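Local coordinates for protein nigerythrin (Desulfovibrio vulgaris subsp. vulgaris, PDB 1YUZ) that acts in vitro as an NADH peroxidase, a rubrerythrin-family homodimer pairing a diiron centre with a rubredoxin-like iron site in each subunit, at residues E115-F126 with F142-A153. Numbering follows the deposited sequence. Where two conformers were deposited one is given.
Sequences EIYETSDMYPAF and FTRAKLAESVHA. With FE2 (Fe (II) ion), chain G; FE (Fe (III) ion), chain F.
Y123, E115 and F142 bury the most surface where helices 104-132 and 136-161 pack in the ferritin-like four-helix bundle, their segments antiparallel at 155° with axes 7.9 Å apart. Y123 is a knob among F142, A145, K146 and E149. The A145 methyl lies over one ring face, its CB 3.8 Å from the Y123 ring centroid, a CH-pi contact, while M122 CE covers the opposite face. F142 CD2 and E149 OE2 sit at the ring's edge, and the Y123 hydroxyl hydrogen-bonds to the iron ligand E40. The F142 ring meets Y123 obliquely and takes F126 CB over one face. At the other end E115 bends at chi2 (-67°), which turns its carboxylate back to chelate iron(II) through both oxygens; Y47 hydrogen-bonds to OE2. E149 bridges the two metals, OE1 on iron(II) and OE2 on iron(III), each oxygen 2.0 Å from its iron; E118 OE1 also binds iron(III). H152 ND1 binds iron(II), its ring perpendicular to the E115 carboxylate, while H152 NE2 is held by G178 of the rubredoxin-like part; E73, E40 and a bridging water complete the two sites. Between the ends, T119 OG1 donates to K146 O at 2.8 Å. K146 curls back at chi2 and chi4, and its NZ donates to T119 OG1 at 3.0 Å and to T119 O at 2.8 Å, approaching the latter 35° out of the carbonyl plane.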
loop_
_atom_site.group_PDB
_atom_site.type_symbol
_atom_site.label_atom_id
_atom_site.label_comp_id
_atom_site.label_asym_id
_atom_site.label_seq_id
_atom_site.Cartn_x
_atom_site.Cartn_y
_atom_site.Cartn_z
ATOM N N GLU B 115 -4.148 7.288 0.821
ATOM C CA GLU B 115 -2.946 7.500 1.618
ATOM C C GLU B 115 -1.728 7.607 0.712
ATOM O O GLU B 115 -0.867 8.464 0.921
ATOM C CB GLU B 115 -2.751 6.346 2.603
ATOM C CG GLU B 115 -3.836 6.229 3.664
ATOM C CD GLU B 115 -3.849 7.396 4.639
ATOM O OE1 GLU B 115 -2.864 8.160 4.689
ATOM O OE2 GLU B 115 -4.845 7.542 5.378
ATOM N N ILE B 116 -1.647 6.733 -0.286
ATOM C CA ILE B 116 -0.527 6.765 -1.215
ATOM C C ILE B 116 -0.512 8.090 -1.977
ATOM O O ILE B 116 0.545 8.690 -2.163
ATOM C CB ILE B 116 -0.604 5.571 -2.185
ATOM C CG1 ILE B 116 -0.298 4.279 -1.421
ATOM C CG2 ILE B 116 0.371 5.754 -3.334
ATOM C CD1 ILE B 116 -0.581 3.014 -2.214
ATOM N N TYR B 117 -1.682 8.555 -2.402
ATOM C CA TYR B 117 -1.756 9.825 -3.108
ATOM C C TYR B 117 -1.247 10.943 -2.206
ATOM O O TYR B 117 -0.477 11.801 -2.636
ATOM C CB TYR B 117 -3.198 10.124 -3.539
ATOM C CG TYR B 117 -3.430 11.586 -3.852
ATOM C CD1 TYR B 117 -4.082 12.418 -2.945
ATOM C CD2 TYR B 117 -2.920 12.155 -5.021
ATOM C CE1 TYR B 117 -4.215 13.781 -3.185
ATOM C CE2 TYR B 117 -3.047 13.518 -5.270
ATOM C CZ TYR B 117 -3.693 14.326 -4.347
ATOM O OH TYR B 117 -3.796 15.683 -4.571
ATOM N N GLU B 118 -1.664 10.931 -0.947
ATOM C CA GLU B 118 -1.236 11.975 -0.027
ATOM C C GLU B 118 0.252 11.942 0.299
ATOM O O GLU B 118 0.901 12.988 0.353
ATOM C CB GLU B 118 -2.061 11.910 1.264
ATOM C CG GLU B 118 -3.553 12.112 1.022
ATOM C CD GLU B 118 -4.373 12.157 2.299
ATOM O OE1 GLU B 118 -3.885 12.693 3.314
ATOM O OE2 GLU B 118 -5.517 11.658 2.286
ATOM N N THR B 119 0.804 10.749 0.485
ATOM C CA THR B 119 2.209 10.630 0.841
ATOM C C THR B 119 3.194 10.788 -0.311
ATOM O O THR B 119 4.326 11.215 -0.093
ATOM C CB THR B 119 2.486 9.273 1.541
ATOM O OG1 THR B 119 3.656 9.388 2.355
ATOM C CG2 THR B 119 2.722 8.167 0.519
ATOM N N SER B 120 2.769 10.469 -1.530
ATOM C CA SER B 120 3.669 10.531 -2.679
ATOM C C SER B 120 3.357 11.616 -3.694
ATOM O O SER B 120 4.137 11.842 -4.619
ATOM C CB SER B 120 3.660 9.188 -3.411
ATOM O OG SER B 120 2.418 8.990 -4.069
ATOM N N ASP B 121 2.222 12.279 -3.531
ATOM C CA ASP B 121 1.820 13.304 -4.476
ATOM C C ASP B 121 1.481 14.621 -3.791
ATOM O O ASP B 121 2.248 15.578 -3.864
ATOM C CB ASP B 121 0.614 12.800 -5.278
ATOM C CG ASP B 121 0.241 13.715 -6.423
ATOM O OD1 ASP B 121 0.418 14.943 -6.292
ATOM O OD2 ASP B 121 -0.254 13.203 -7.450
ATOM N N MET B 122 0.350 14.657 -3.095
ATOM C CA MET B 122 -0.087 15.888 -2.452
ATOM C C MET B 122 0.864 16.507 -1.444
ATOM O O MET B 122 1.305 17.641 -1.627
ATOM C CB MET B 122 -1.448 15.696 -1.788
ATOM C CG MET B 122 -2.045 17.008 -1.317
ATOM S SD MET B 122 -3.521 16.809 -0.341
ATOM C CE MET B 122 -2.804 16.423 1.249
ATOM N N TYR B 123 1.179 15.795 -0.369
ATOM C CA TYR B 123 2.065 16.391 0.613
ATOM C C TYR B 123 3.451 16.700 0.053
ATOM O O TYR B 123 3.998 17.763 0.338
ATOM C CB TYR B 123 2.102 15.545 1.891
ATOM C CG TYR B 123 0.884 15.804 2.768
ATOM C CD1 TYR B 123 0.056 14.758 3.178
ATOM C CD2 TYR B 123 0.552 17.102 3.170
ATOM C CE1 TYR B 123 -1.071 14.996 3.965
ATOM C CE2 TYR B 123 -0.570 17.350 3.957
ATOM C CZ TYR B 123 -1.377 16.293 4.352
ATOM O OH TYR B 123 -2.483 16.539 5.138
ATOM N N PRO B 124 4.036 15.798 -0.759
ATOM C CA PRO B 124 5.360 16.152 -1.288
ATOM C C PRO B 124 5.286 17.446 -2.118
ATOM O O PRO B 124 6.201 18.268 -2.080
ATOM C CB PRO B 124 5.725 14.939 -2.134
ATOM C CG PRO B 124 5.137 13.817 -1.343
ATOM C CD PRO B 124 3.761 14.363 -0.968
ATOM N N ALA B 125 4.189 17.631 -2.852
ATOM C CA ALA B 125 4.013 18.832 -3.671
ATOM C C ALA B 125 3.922 20.068 -2.784
ATOM O O ALA B 125 4.530 21.105 -3.075
ATOM C CB ALA B 125 2.750 18.713 -4.519
ATOM N N PHE B 126 3.157 19.959 -1.704
ATOM C CA PHE B 126 2.986 21.070 -0.777
ATOM C C PHE B 126 4.265 21.344 0.005
ATOM O O PHE B 126 4.584 22.495 0.301
ATOM C CB PHE B 126 1.843 20.770 0.192
ATOM C CG PHE B 126 0.481 20.775 -0.446
ATOM C CD1 PHE B 126 -0.632 20.381 0.287
ATOM C CD2 PHE B 126 0.302 21.193 -1.764
ATOM C CE1 PHE B 126 -1.903 20.403 -0.275
ATOM C CE2 PHE B 126 -0.969 21.219 -2.336
ATOM C CZ PHE B 126 -2.071 20.824 -1.591
ATOM N N PHE B 142 3.526 19.752 7.032
ATOM C CA PHE B 142 3.284 18.897 5.874
ATOM C C PHE B 142 4.138 17.633 5.937
ATOM O O PHE B 142 3.710 16.565 5.506
ATOM C CB PHE B 142 3.585 19.658 4.582
ATOM C CG PHE B 142 2.549 20.686 4.214
ATOM C CD1 PHE B 142 2.926 21.852 3.554
ATOM C CD2 PHE B 142 1.195 20.475 4.472
ATOM C CE1 PHE B 142 1.977 22.787 3.152
ATOM C CE2 PHE B 142 0.237 21.407 4.075
ATOM C CZ PHE B 142 0.629 22.567 3.410
ATOM N N THR B 143 5.353 17.764 6.457
ATOM C CA THR B 143 6.257 16.630 6.587
ATOM C C THR B 143 5.694 15.608 7.566
ATOM O O THR B 143 5.670 14.407 7.280
ATOM C CB THR B 143 7.647 17.079 7.080
ATOM O OG1 THR B 143 8.325 17.765 6.022
ATOM C CG2 THR B 143 8.483 15.886 7.521
ATOM N N ARG B 144 5.247 16.078 8.728
ATOM C CA ARG B 144 4.687 15.181 9.729
ATOM C C ARG B 144 3.493 14.421 9.163
ATOM O O ARG B 144 3.388 13.206 9.328
ATOM C CB ARG B 144 4.270 15.956 10.985
ATOM C CG ARG B 144 5.435 16.395 11.866
ATOM C CD ARG B 144 5.076 16.311 13.353
ATOM N NE ARG B 144 6.207 16.627 14.223
ATOM C CZ ARG B 144 7.373 15.988 14.197
ATOM N NH1 ARG B 144 7.564 14.995 13.340
ATOM N NH2 ARG B 144 8.350 16.344 15.016
ATOM N N ALA B 145 2.594 15.134 8.489
ATOM C CA ALA B 145 1.420 14.497 7.901
ATOM C C ALA B 145 1.847 13.473 6.850
ATOM O O ALA B 145 1.392 12.329 6.871
ATOM C CB ALA B 145 0.501 15.550 7.269
ATOM N N LYS B 146 2.730 13.890 5.946
ATOM C CA LYS B 146 3.228 13.038 4.871
ATOM C C LYS B 146 3.779 11.711 5.382
ATOM O O LYS B 146 3.482 10.651 4.825
ATOM C CB LYS B 146 4.304 13.797 4.080
ATOM C CG LYS B 146 5.001 13.015 2.966
ATOM C CD LYS B 146 6.231 12.276 3.473
ATOM C CE LYS B 146 7.036 11.660 2.337
ATOM N NZ LYS B 146 6.370 10.468 1.738
ATOM N N LEU B 147 4.577 11.771 6.441
ATOM C CA LEU B 147 5.179 10.572 7.012
ATOM C C LEU B 147 4.141 9.613 7.574
ATOM O O LEU B 147 4.275 8.396 7.445
ATOM C CB LEU B 147 6.169 10.957 8.108
ATOM C CG LEU B 147 7.434 11.648 7.592
ATOM C CD1 LEU B 147 8.181 12.274 8.755
ATOM C CD2 LEU B 147 8.307 10.652 6.851
ATOM N N ALA B 148 3.108 10.156 8.203
ATOM C CA ALA B 148 2.072 9.309 8.768
ATOM C C ALA B 148 1.244 8.648 7.673
ATOM O O ALA B 148 0.818 7.507 7.824
ATOM C CB ALA B 148 1.170 10.127 9.683
ATOM N N GLU B 149 1.031 9.345 6.560
ATOM C CA GLU B 149 0.208 8.788 5.490
ATOM C C GLU B 149 0.767 7.499 4.905
ATOM O O GLU B 149 0.013 6.578 4.604
ATOM C CB GLU B 149 0.007 9.812 4.368
ATOM C CG GLU B 149 -0.394 11.212 4.840
ATOM C CD GLU B 149 -1.728 11.273 5.569
ATOM O OE1 GLU B 149 -2.071 10.329 6.314
ATOM O OE2 GLU B 149 -2.429 12.294 5.413
ATOM N N SER B 150 2.083 7.414 4.736
ATOM C CA SER B 150 2.627 6.187 4.183
ATOM C C SER B 150 2.504 5.051 5.202
ATOM O O SER B 150 2.401 3.888 4.827
ATOM C CB SER B 150 4.075 6.389 3.727
ATOM O OG SER B 150 4.890 6.898 4.761
ATOM N N VAL B 151 2.510 5.389 6.489
ATOM C CA VAL B 151 2.336 4.375 7.526
ATOM C C VAL B 151 0.883 3.901 7.448
ATOM O O VAL B 151 0.603 2.709 7.547
ATOM C CB VAL B 151 2.636 4.948 8.931
ATOM C CG1 VAL B 151 2.109 4.012 10.012
ATOM C CG2 VAL B 151 4.135 5.133 9.100
ATOM N N HIS B 152 -0.040 4.835 7.250
ATOM C CA HIS B 152 -1.452 4.483 7.134
ATOM C C HIS B 152 -1.660 3.555 5.943
ATOM O O HIS B 152 -2.434 2.599 6.010
ATOM C CB HIS B 152 -2.298 5.738 6.933
ATOM C CG HIS B 152 -2.263 6.682 8.093
ATOM N ND1 HIS B 152 -2.743 7.971 8.013
ATOM C CD2 HIS B 152 -1.817 6.522 9.361
ATOM C CE1 HIS B 152 -2.593 8.566 9.183
ATOM N NE2 HIS B 152 -2.033 7.709 10.017
ATOM N N ALA B 153 -0.977 3.846 4.840
ATOM C CA ALA B 153 -1.101 3.021 3.645
ATOM C C ALA B 153 -0.664 1.595 3.960
ATOM O O ALA B 153 -1.348 0.637 3.600
ATOM C CB ALA B 153 -0.253 3.597 2.515
HETATM FE FE FE2 G . -3.719 9.193 6.439
HETATM FE FE FE F . -4.464 12.380 5.291
HETATM O O HOH W 1 -4.809 10.481 4.933
#